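Local coordinates for protein PrgA (PDB 6Z9K) that provides surface exclusion against unwanted conjugation, reaching far outside the enterococcal cell, and is represented here by its magnesium-bound CAP domain, at residues 82-85 against 86-90; 170-173 against 174-178; 235-238 against 239-243; 101-104 against 105-109. One frame throughout, in Å; residues are numbered along the deposited sequence.

Interaction 1. Residues 82-85 against 86-90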
loop_
_atom_site.group_PDB
_atom_site.type_symbol
_atom_site.label_atom_id
_atom_site.label_comp_id
_atom_site.label_asym_id
_atom_site.label_seq_id
_atom_site.Cartn_x
_atom_site.Cartn_y
_atom_site.Cartn_z
ATOM N N GLU A 82 -4.259 -7.159 1.599
ATOM C CA GLU A 82 -4.157 -8.579 1.151
ATOM C C GLU A 82 -2.868 -8.751 0.370
ATOM O O GLU A 82 -2.159 -9.764 0.575
ATOM C CB GLU A 82 -5.353 -8.937 0.284
ATOM C CG GLU A 82 -6.622 -9.239 1.079
ATOM C CD GLU A 82 -7.838 -9.508 0.222
ATOM O OE1 GLU A 82 -7.754 -9.312 -0.997
ATOM O OE2 GLU A 82 -8.875 -9.893 0.800
ATOM N N LEU A 83 -2.590 -7.845 -0.577
ATOM C CA LEU A 83 -1.367 -8.017 -1.379
ATOM C C LEU A 83 -0.133 -7.959 -0.476
ATOM O O LEU A 83 0.794 -8.803 -0.655
ATOM C CB LEU A 83 -1.260 -6.921 -2.443
ATOM C CG LEU A 83 -2.363 -6.956 -3.486
ATOM C CD1 LEU A 83 -2.133 -5.839 -4.534
ATOM C CD2 LEU A 83 -2.487 -8.303 -4.143
ATOM N N LEU A 84 -0.065 -6.994 0.414
ATOM C CA LEU A 84 1.131 -6.834 1.253
ATOM C C LEU A 84 1.248 -7.988 2.254
ATOM O O LEU A 84 2.373 -8.465 2.485
ATOM C CB LEU A 84 1.107 -5.468 1.929
ATOM C CG LEU A 84 2.344 -5.143 2.734
ATOM C CD1 LEU A 84 3.633 -5.225 1.893
ATOM C CD2 LEU A 84 2.202 -3.746 3.352
ATOM N N ASN A 85 0.154 -8.405 2.841
ATOM C CA ASN A 85 0.160 -9.509 3.835
ATOM C C ASN A 85 0.622 -10.802 3.153
ATOM O O ASN A 85 1.250 -11.631 3.832
ATOM C CB ASN A 85 -1.186 -9.758 4.492
ATOM C CG ASN A 85 -1.437 -8.849 5.672
ATOM O OD1 ASN A 85 -0.462 -8.293 6.193
ATOM N ND2 ASN A 85 -2.694 -8.810 6.142
ATOM N N ASP A 86 0.315 -10.990 1.885
ATOM C CA ASP A 86 0.752 -12.207 1.162
ATOM C C ASP A 86 2.288 -12.237 1.214
ATOM O O ASP A 86 2.860 -13.281 1.509
ATOM C CB ASP A 86 0.116 -12.228 -0.216
ATOM C CG ASP A 86 0.556 -13.380 -1.102
ATOM O OD1 ASP A 86 0.275 -14.502 -0.716
ATOM O OD2 ASP A 86 1.176 -13.127 -2.162
ATOM N N VAL A 87 2.945 -11.124 0.927
ATOM C CA VAL A 87 4.419 -11.043 0.936
ATOM C C VAL A 87 4.882 -11.181 2.382
ATOM O O VAL A 87 5.789 -11.945 2.694
ATOM C CB VAL A 87 4.861 -9.713 0.318
ATOM C CG1 VAL A 87 6.340 -9.485 0.423
ATOM C CG2 VAL A 87 4.406 -9.635 -1.119
ATOM N N ARG A 88 4.262 -10.436 3.301
ATOM C CA ARG A 88 4.723 -10.429 4.714
ATOM C C ARG A 88 4.623 -11.844 5.297
ATOM O O ARG A 88 5.591 -12.276 5.994
ATOM C CB ARG A 88 3.905 -9.420 5.511
ATOM C CG ARG A 88 4.306 -7.994 5.179
ATOM C CD ARG A 88 3.547 -6.961 5.972
ATOM N NE ARG A 88 3.802 -7.005 7.411
ATOM C CZ ARG A 88 4.726 -6.327 8.067
ATOM N NH1 ARG A 88 5.461 -5.391 7.483
ATOM N NH2 ARG A 88 4.900 -6.577 9.347
ATOM N N LYS A 89 3.545 -12.577 5.013
ATOM C CA LYS A 89 3.358 -13.933 5.546
ATOM C C LYS A 89 4.470 -14.832 4.964
ATOM O O LYS A 89 5.066 -15.657 5.732
ATOM C CB LYS A 89 1.975 -14.483 5.199
ATOM C CG LYS A 89 1.713 -15.855 5.817
ATOM C CD LYS A 89 0.296 -16.271 5.645
ATOM C CE LYS A 89 -0.034 -17.465 6.514
ATOM N NZ LYS A 89 -1.369 -18.014 6.157
ATOM N N LYS A 90 4.824 -14.673 3.703
ATOM C CA LYS A 90 5.878 -15.560 3.127
ATOM C C LYS A 90 7.195 -15.305 3.857
ATOM O O LYS A 90 7.976 -16.259 3.999
ATOM C CB LYS A 90 6.023 -15.332 1.630
ATOM C CG LYS A 90 4.847 -15.922 0.859
ATOM C CD LYS A 90 4.850 -15.591 -0.600
ATOM C CE LYS A 90 3.734 -16.301 -1.360
ATOM N NZ LYS A 90 3.778 -15.913 -2.798
HETATM O O HOH W 1 1.053 -10.551 -2.926
#
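Leu84 and Arg88 meet one turn apart in the last two turns of the α-helix 70-90 of this CAP domain. Three backbone bonds of the i to i+4 kind hold the turn: Asp86 N to Glu82 O, Arg88 N to Leu84 O at 2.8 Å, and Lys89 N to Asn85 O at 2.7 Å. The apolar part is Leu84 CG against Arg88 CD, 3.9 Å apart, the two side chains crossing at a slant. Arg88 bends at chi3 (65°), which turns the guanidinium off the line of the chain; NE is bound by Ser94 O, NH1 by Leu189 O and NH2 by Gln191 O. Three carbonyls thus fix the rotation of this buried cation and tie the helix end to the segments around it. The amide of Asn85 is likewise satisfied on both atoms, ND2 by Ala234 O and OD1 by Leu96 N. Asp86 holds CG anti to its own N (chi1 176°), which sets the carboxylate beside the preceding turn, one water away from Leu83 O; Lys90 NZ makes a long salt bridge to Asp86 OD2 and a second one to Glu240. The water donates to both ends, 2.9 Å from Leu83 O and 2.7 Å from Asp86 OD2.

Interaction 2. Residues 170-173 against 174-178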
loop_
_atom_site.group_PDB
_atom_site.type_symbol
_atom_site.label_atom_id
_atom_site.label_comp_id
_atom_site.label_asym_id
_atom_site.label_seq_id
_atom_site.Cartn_x
_atom_site.Cartn_y
_atom_site.Cartn_z
ATOM N N MET A 170 2.586 0.212 -7.681
ATOM C CA MET A 170 3.276 0.925 -6.582
ATOM C C MET A 170 3.943 -0.057 -5.622
ATOM O O MET A 170 5.122 0.132 -5.286
ATOM C CB MET A 170 2.283 1.837 -5.843
ATOM C CG MET A 170 2.882 2.515 -4.660
ATOM S SD MET A 170 1.595 3.383 -3.742
ATOM C CE MET A 170 0.213 3.099 -4.825
ATOM N N LEU A 171 3.257 -1.110 -5.199
ATOM C CA LEU A 171 3.893 -2.076 -4.275
ATOM C C LEU A 171 5.057 -2.766 -4.969
ATOM O O LEU A 171 6.068 -2.975 -4.318
ATOM C CB LEU A 171 2.851 -3.095 -3.791
ATOM C CG LEU A 171 1.763 -2.542 -2.864
ATOM C CD1 LEU A 171 0.681 -3.584 -2.603
ATOM C CD2 LEU A 171 2.365 -2.019 -1.568
ATOM N N VAL A 172 4.898 -3.150 -6.232
ATOM C CA VAL A 172 5.971 -3.857 -6.993
ATOM C C VAL A 172 7.184 -2.942 -7.015
ATOM O O VAL A 172 8.308 -3.417 -6.804
ATOM C CB VAL A 172 5.481 -4.260 -8.386
ATOM C CG1 VAL A 172 6.573 -4.613 -9.341
ATOM C CG2 VAL A 172 4.452 -5.377 -8.286
ATOM N N ASN A 173 6.959 -1.673 -7.287
ATOM C CA ASN A 173 8.076 -0.713 -7.425
ATOM C C ASN A 173 8.746 -0.480 -6.078
ATOM O O ASN A 173 10.006 -0.325 -6.084
ATOM C CB ASN A 173 7.581 0.591 -8.058
ATOM C CG ASN A 173 7.388 0.470 -9.552
ATOM O OD1 ASN A 173 7.828 -0.494 -10.196
ATOM N ND2 ASN A 173 6.715 1.486 -10.094
ATOM N N MET A 174 7.998 -0.483 -4.995
ATOM C CA MET A 174 8.569 -0.263 -3.671
ATOM C C MET A 174 9.305 -1.519 -3.196
ATOM O O MET A 174 10.328 -1.375 -2.557
ATOM C CB MET A 174 7.504 0.148 -2.675
ATOM C CG MET A 174 7.039 1.570 -2.936
ATOM S SD MET A 174 5.712 2.042 -1.781
ATOM C CE MET A 174 5.623 3.791 -2.146
ATOM N N LEU A 175 8.792 -2.709 -3.511
ATOM C CA LEU A 175 9.468 -3.958 -3.064
ATOM C C LEU A 175 10.701 -4.255 -3.924
ATOM O O LEU A 175 11.627 -4.865 -3.370
ATOM C CB LEU A 175 8.478 -5.112 -3.150
ATOM C CG LEU A 175 7.298 -5.000 -2.217
ATOM C CD1 LEU A 175 6.266 -6.071 -2.543
ATOM C CD2 LEU A 175 7.711 -5.143 -0.781
ATOM N N PHE A 176 10.722 -3.934 -5.213
ATOM C CA PHE A 176 11.772 -4.447 -6.127
ATOM C C PHE A 176 12.538 -3.370 -6.887
ATOM O O PHE A 176 13.432 -3.748 -7.646
ATOM C CB PHE A 176 11.181 -5.448 -7.122
ATOM C CG PHE A 176 10.338 -6.505 -6.499
ATOM C CD1 PHE A 176 10.847 -7.344 -5.505
ATOM C CD2 PHE A 176 9.068 -6.745 -6.979
ATOM C CE1 PHE A 176 10.049 -8.327 -4.945
ATOM C CE2 PHE A 176 8.283 -7.719 -6.409
ATOM C CZ PHE A 176 8.768 -8.530 -5.411
ATOM N N ASP A 177 12.187 -2.081 -6.750
ATOM C CA ASP A 177 12.864 -1.047 -7.560
ATOM C C ASP A 177 13.050 0.198 -6.718
ATOM O O ASP A 177 12.918 1.293 -7.271
ATOM C CB ASP A 177 12.110 -0.785 -8.856
ATOM C CG ASP A 177 12.937 -0.006 -9.839
ATOM O OD1 ASP A 177 14.185 -0.092 -9.741
ATOM O OD2 ASP A 177 12.321 0.662 -10.674
ATOM N N ASP A 178 13.379 0.032 -5.436
ATOM C CA ASP A 178 13.413 1.169 -4.476
ATOM C C ASP A 178 14.836 1.671 -4.250
ATOM O O ASP A 178 15.029 2.372 -3.307
ATOM C CB ASP A 178 12.832 0.740 -3.140
ATOM C CG ASP A 178 12.269 1.818 -2.284
ATOM O OD1 ASP A 178 11.733 2.786 -2.895
ATOM O OD2 ASP A 178 12.345 1.684 -1.038
HETATM O O HOH W 2 10.113 2.601 -5.110
HETATM O O HOH W 3 9.963 0.104 -11.922
#
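The Phe176 ring meets Val172 CG1 at its CD2 atom, 4.0 Å away, the two side chains slanting across one another, while CB of the adjacent Leu175 lies over the centre of one face, 3.8 Å above the plane. Phe22 adds an edge-to-face ring contact. On another side of the helix Met170 and Met174 run side by side in the same direction; the extended Met174 side chain lays SD and CE alongside Met170 CG, with CE 3.9 Å from Met170 CG. This is the C-terminal end of helix 160-176. The bond from Asp177 N to Asn173 O is 2.9 Å long but bent (134° at the hydrogen), with the donor above the carbonyl plane, as the chain leaves helical geometry at Asp177. A water donates to Asn173 OD1 at 2.8 Å and to Asp177 OD2 at 2.7 Å, bridging the two side chains; Asn173 ND2 is bound by Tyr150 OH and Asp177 OD2 pairs with Arg180. Asp178 OD1 holds ND1 of the magnesium ligand His185, so this helix end supplies a second-shell residue. Val172 and Phe176 pack on helix 32-45, Met170 and Leu171 on strand 211-217, and Met174 on helix 184-189.

Interaction 3. Residues 235-238 against 239-243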
loop_
_atom_site.group_PDB
_atom_site.type_symbol
_atom_site.label_atom_id
_atom_site.label_comp_id
_atom_site.label_asym_id
_atom_site.label_seq_id
_atom_site.Cartn_x
_atom_site.Cartn_y
_atom_site.Cartn_z
ATOM N N SER A 235 -6.557 -11.263 4.501
ATOM C CA SER A 235 -5.821 -12.471 4.042
ATOM C C SER A 235 -6.473 -12.999 2.768
ATOM O O SER A 235 -7.687 -13.234 2.791
ATOM C CB SER A 235 -5.834 -13.505 5.134
ATOM O OG SER A 235 -5.142 -14.670 4.705
ATOM N N MET A 236 -5.705 -13.159 1.706
ATOM C CA MET A 236 -6.164 -13.838 0.468
ATOM C C MET A 236 -5.444 -15.189 0.392
ATOM O O MET A 236 -4.328 -15.281 0.887
ATOM C CB MET A 236 -5.836 -12.993 -0.772
ATOM C CG MET A 236 -4.356 -12.930 -1.060
ATOM S SD MET A 236 -3.791 -11.707 -2.256
ATOM C CE MET A 236 -5.133 -11.676 -3.413
ATOM N N LYS A 237 -6.023 -16.198 -0.276
ATOM C CA LYS A 237 -5.302 -17.487 -0.489
ATOM C C LYS A 237 -4.102 -17.196 -1.380
ATOM O O LYS A 237 -4.275 -16.408 -2.312
ATOM C CB LYS A 237 -6.226 -18.545 -1.095
ATOM C CG LYS A 237 -6.849 -19.502 -0.086
ATOM C CD LYS A 237 -6.412 -20.951 -0.289
ATOM C CE LYS A 237 -6.771 -21.873 0.859
ATOM N NZ LYS A 237 -8.125 -22.460 0.696
ATOM N N SER A 238 -2.921 -17.722 -1.061
ATOM C CA SER A 238 -1.707 -17.518 -1.874
ATOM C C SER A 238 -1.861 -18.307 -3.174
ATOM O O SER A 238 -2.646 -19.262 -3.195
ATOM C CB SER A 238 -0.431 -17.886 -1.160
ATOM O OG SER A 238 -0.237 -19.300 -1.114
ATOM N N LYS A 239 -1.155 -17.898 -4.224
ATOM C CA LYS A 239 -1.138 -18.672 -5.488
ATOM C C LYS A 239 -0.639 -20.085 -5.218
ATOM O O LYS A 239 -1.203 -21.059 -5.788
ATOM C CB LYS A 239 -0.231 -17.984 -6.496
ATOM C CG LYS A 239 -0.923 -16.893 -7.281
ATOM C CD LYS A 239 -0.277 -16.704 -8.649
ATOM C CE LYS A 239 0.685 -15.560 -8.614
ATOM N NZ LYS A 239 1.070 -15.203 -9.983
ATOM N N GLU A 240 0.371 -20.193 -4.368
ATOM C CA GLU A 240 1.031 -21.477 -4.023
ATOM C C GLU A 240 0.047 -22.405 -3.299
ATOM O O GLU A 240 -0.019 -23.613 -3.686
ATOM C CB GLU A 240 2.321 -21.185 -3.241
ATOM C CG GLU A 240 3.402 -20.526 -4.082
ATOM C CD GLU A 240 3.304 -19.006 -4.242
ATOM O OE1 GLU A 240 2.494 -18.391 -3.550
ATOM O OE2 GLU A 240 4.022 -18.442 -5.097
ATOM N N GLU A 241 -0.737 -21.878 -2.346
ATOM C CA GLU A 241 -1.856 -22.613 -1.687
ATOM C C GLU A 241 -2.860 -23.088 -2.742
ATOM O O GLU A 241 -3.229 -24.270 -2.679
ATOM C CB GLU A 241 -2.578 -21.762 -0.640
ATOM C CG GLU A 241 -1.840 -21.685 0.695
ATOM C CD GLU A 241 -2.032 -20.394 1.486
ATOM O OE1 GLU A 241 -3.010 -19.637 1.186
ATOM O OE2 GLU A 241 -1.189 -20.130 2.399
ATOM N N LEU A 242 -3.273 -22.219 -3.669
ATOM C CA LEU A 242 -4.285 -22.531 -4.714
ATOM C C LEU A 242 -3.761 -23.604 -5.668
ATOM O O LEU A 242 -4.529 -24.523 -5.973
ATOM C CB LEU A 242 -4.636 -21.285 -5.525
ATOM C CG LEU A 242 -5.584 -20.292 -4.856
ATOM C CD1 LEU A 242 -6.131 -19.320 -5.902
ATOM C CD2 LEU A 242 -6.719 -21.003 -4.121
ATOM N N GLN A 243 -2.527 -23.447 -6.159
ATOM C CA GLN A 243 -1.849 -24.456 -7.014
ATOM C C GLN A 243 -1.753 -25.771 -6.223
ATOM O O GLN A 243 -2.095 -26.793 -6.815
ATOM C CB GLN A 243 -0.502 -23.922 -7.520
ATOM C CG GLN A 243 -0.652 -22.803 -8.551
ATOM C CD GLN A 243 0.486 -21.803 -8.648
ATOM O OE1 GLN A 243 1.415 -21.760 -7.833
ATOM N NE2 GLN A 243 0.426 -20.960 -9.668
#
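Glu241 reaches back over the start of helix 239-245 to Ser238, and the two residues form a capping box. From the backbone outward, Glu241 CB lies 3.4 Å from Ser238 OG, and CG stays by the same hydroxyl. At CD the distance to Ser238 OG is 3.3 Å, and OE1 then accepts from Ser238 N at 3.0 Å, nearly straight at the hydrogen (167°). This donor comes from above the carboxylate plane, 56° out of it. OE1 also rests against Lys237 CA, while neither carboxylate oxygen comes within 3.5 Å of Ser238 OG. The reciprocal half of the box is Glu241 N to Ser238 OG at 2.9 Å. Ser238 places OG between its own N and carbonyl carbon (chi1 77°), where it can accept from the first turn. A helical bond from Leu242 N to Ser238 O follows, so three bonds join the N-cap residue to the turn it begins. Lys237 crosses Glu241 at about a right angle, and its CD packs on Leu242 CD2 at 3.8 Å; its ammonium group goes to Glu245 and not to the capping glutamate. Lys239 reaches Asn17. The cap lies at the surface, where the chain leaves strand 232-233 and enters the C-terminal helix. Met236 and Ser238 rest on helix 70-90, Glu240 forms a salt bridge to Lys90 of that helix, and Leu242 packs on the N-terminal segment at Glu9 and His13.

Interaction 4. Residues 101-104 against 105-109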
loop_
_atom_site.group_PDB
_atom_site.type_symbol
_atom_site.label_atom_id
_atom_site.label_comp_id
_atom_site.label_asym_id
_atom_site.label_seq_id
_atom_site.Cartn_x
_atom_site.Cartn_y
_atom_site.Cartn_z
ATOM N N GLN A 101 -10.180 2.492 12.556
ATOM C CA GLN A 101 -9.078 3.323 13.098
ATOM C C GLN A 101 -8.031 3.564 12.003
ATOM O O GLN A 101 -7.658 4.700 11.760
ATOM C CB GLN A 101 -8.423 2.626 14.279
ATOM C CG GLN A 101 -7.213 3.336 14.828
ATOM C CD GLN A 101 -6.819 2.733 16.155
ATOM O OE1 GLN A 101 -6.423 1.583 16.251
ATOM N NE2 GLN A 101 -6.857 3.571 17.185
ATOM N N SER A 102 -7.580 2.518 11.327
ATOM C CA SER A 102 -6.502 2.656 10.310
ATOM C C SER A 102 -7.026 3.458 9.106
ATOM O O SER A 102 -6.289 4.295 8.531
ATOM C CB SER A 102 -5.934 1.313 9.939
ATOM O OG SER A 102 -6.820 0.552 9.110
ATOM N N ILE A 103 -8.259 3.229 8.704
ATOM C CA ILE A 103 -8.908 3.947 7.565
ATOM C C ILE A 103 -9.033 5.429 7.916
ATOM O O ILE A 103 -8.653 6.283 7.128
ATOM C CB ILE A 103 -10.237 3.284 7.240
ATOM C CG1 ILE A 103 -9.980 1.878 6.707
ATOM C CG2 ILE A 103 -11.043 4.101 6.244
ATOM C CD1 ILE A 103 -11.273 1.078 6.584
ATOM N N LYS A 104 -9.552 5.732 9.086
ATOM C CA LYS A 104 -9.799 7.148 9.467
ATOM C C LYS A 104 -8.465 7.864 9.526
ATOM O O LYS A 104 -8.397 9.021 9.076
ATOM C CB LYS A 104 -10.538 7.276 10.806
ATOM C CG LYS A 104 -10.813 8.716 11.238
ATOM C CD LYS A 104 -11.566 8.772 12.521
ATOM C CE LYS A 104 -11.706 10.163 13.093
ATOM N NZ LYS A 104 -10.404 10.791 13.455
ATOM N N PHE A 105 -7.443 7.240 10.083
ATOM C CA PHE A 105 -6.125 7.874 10.213
ATOM C C PHE A 105 -5.621 8.159 8.807
ATOM O O PHE A 105 -5.175 9.320 8.505
ATOM C CB PHE A 105 -5.181 6.988 11.018
ATOM C CG PHE A 105 -3.791 7.491 11.251
ATOM C CD1 PHE A 105 -3.430 8.835 11.193
ATOM C CD2 PHE A 105 -2.835 6.561 11.623
ATOM C CE1 PHE A 105 -2.145 9.231 11.487
ATOM C CE2 PHE A 105 -1.549 6.963 11.893
ATOM C CZ PHE A 105 -1.204 8.283 11.818
ATOM N N ALA A 106 -5.657 7.153 7.928
ATOM C CA ALA A 106 -5.149 7.361 6.555
ATOM C C ALA A 106 -5.878 8.512 5.834
ATOM O O ALA A 106 -5.227 9.354 5.154
ATOM C CB ALA A 106 -5.293 6.096 5.744
ATOM N N TRP A 107 -7.214 8.576 5.960
ATOM C CA TRP A 107 -8.004 9.593 5.227
ATOM C C TRP A 107 -7.767 10.971 5.854
ATOM O O TRP A 107 -7.849 11.973 5.102
ATOM C CB TRP A 107 -9.468 9.154 5.093
ATOM C CG TRP A 107 -9.555 8.107 4.025
ATOM C CD1 TRP A 107 -9.536 6.748 4.211
ATOM C CD2 TRP A 107 -9.557 8.317 2.599
ATOM N NE1 TRP A 107 -9.587 6.105 2.999
ATOM C CE2 TRP A 107 -9.579 7.045 1.994
ATOM C CE3 TRP A 107 -9.579 9.447 1.777
ATOM C CZ2 TRP A 107 -9.629 6.886 0.603
ATOM C CZ3 TRP A 107 -9.593 9.284 0.408
ATOM C CH2 TRP A 107 -9.643 8.020 -0.167
ATOM N N ASP A 108 -7.510 11.051 7.162
ATOM C CA ASP A 108 -7.113 12.334 7.776
ATOM C C ASP A 108 -5.774 12.795 7.174
ATOM O O ASP A 108 -5.644 14.012 6.841
ATOM C CB ASP A 108 -7.144 12.268 9.288
ATOM C CG ASP A 108 -8.522 12.308 9.896
ATOM O OD1 ASP A 108 -9.522 12.521 9.135
ATOM O OD2 ASP A 108 -8.594 12.092 11.115
ATOM N N ILE A 109 -4.816 11.889 7.032
ATOM C CA ILE A 109 -3.514 12.289 6.409
ATOM C C ILE A 109 -3.810 12.840 5.015
ATOM O O ILE A 109 -3.259 13.841 4.614
ATOM C CB ILE A 109 -2.497 11.149 6.440
ATOM C CG1 ILE A 109 -2.024 10.832 7.871
ATOM C CG2 ILE A 109 -1.336 11.434 5.465
ATOM C CD1 ILE A 109 -1.122 9.639 8.012
#
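Ile103 and Trp107 cross at a slant, one turn apart on helix 100-112, one of the helices packed on the central sheet, here at strand 211-217, consistent with the α-β-α sandwich of CAP domains. Ile103 turns its CG2 branch to the indole, with 3.7 Å to Trp107 CD1. Trp107 CD1 is also 3.1 Å from Ile103 O, which lies at the ring edge near its plane. The same carbonyl accepts the backbone bond from Trp107 N. Lys73 of helix 70-90 makes a cation-pi contact with the indole, and Ile103 packs on that helix, so the pair faces helix 70-90. Around the helix from it, Lys104 and Asp108 form a second i to i+4 pair, also slanted. Lys104 is stretched out to CE, with CG anti to the backbone N (chi1 180°), and bends only at chi4 (-63°), which folds NZ back to the carboxylate. Asn132 joins both charged ends, its OD1 taking Lys104 NZ and its ND2 giving to Asp108 OD2, so one amide side chain ties the ion pair to the end of helix 122-132. Phe105 points another way, stacking on Phe134 and meeting Tyr143 edge-to-face, while Ala106 packs against Ile215. In the salt bridge itself Lys104 NZ approaches Asp108 OD2 on its syn side at 3.2 Å, 18° out of the carboxylate plane.

In the fold
Interactions 1 and 2 bring helix 70-90 against helix 160-176: Leu83 CB packs on Leu171 CD1 at 3.9 Å, and Val87 CG2 lies 4.3 Å from Leu175 CD1. Interaction 3 adjoins interaction 1, with centres about 11 Å apart, through a salt bridge of 2.9 Å between Lys90 NZ and Glu240 OE1 and through Asp86 OD1 against Ser238 CB. Interaction 4 touches none of the others; its centre is about 23 Å from that of interaction 2, across the middle of the chain. Interaction 2 is next to the metal site, the Met174 side chain about 5 Å from the magnesium ion, against about 13 Å for Leu84 and 14 Å for Ala106.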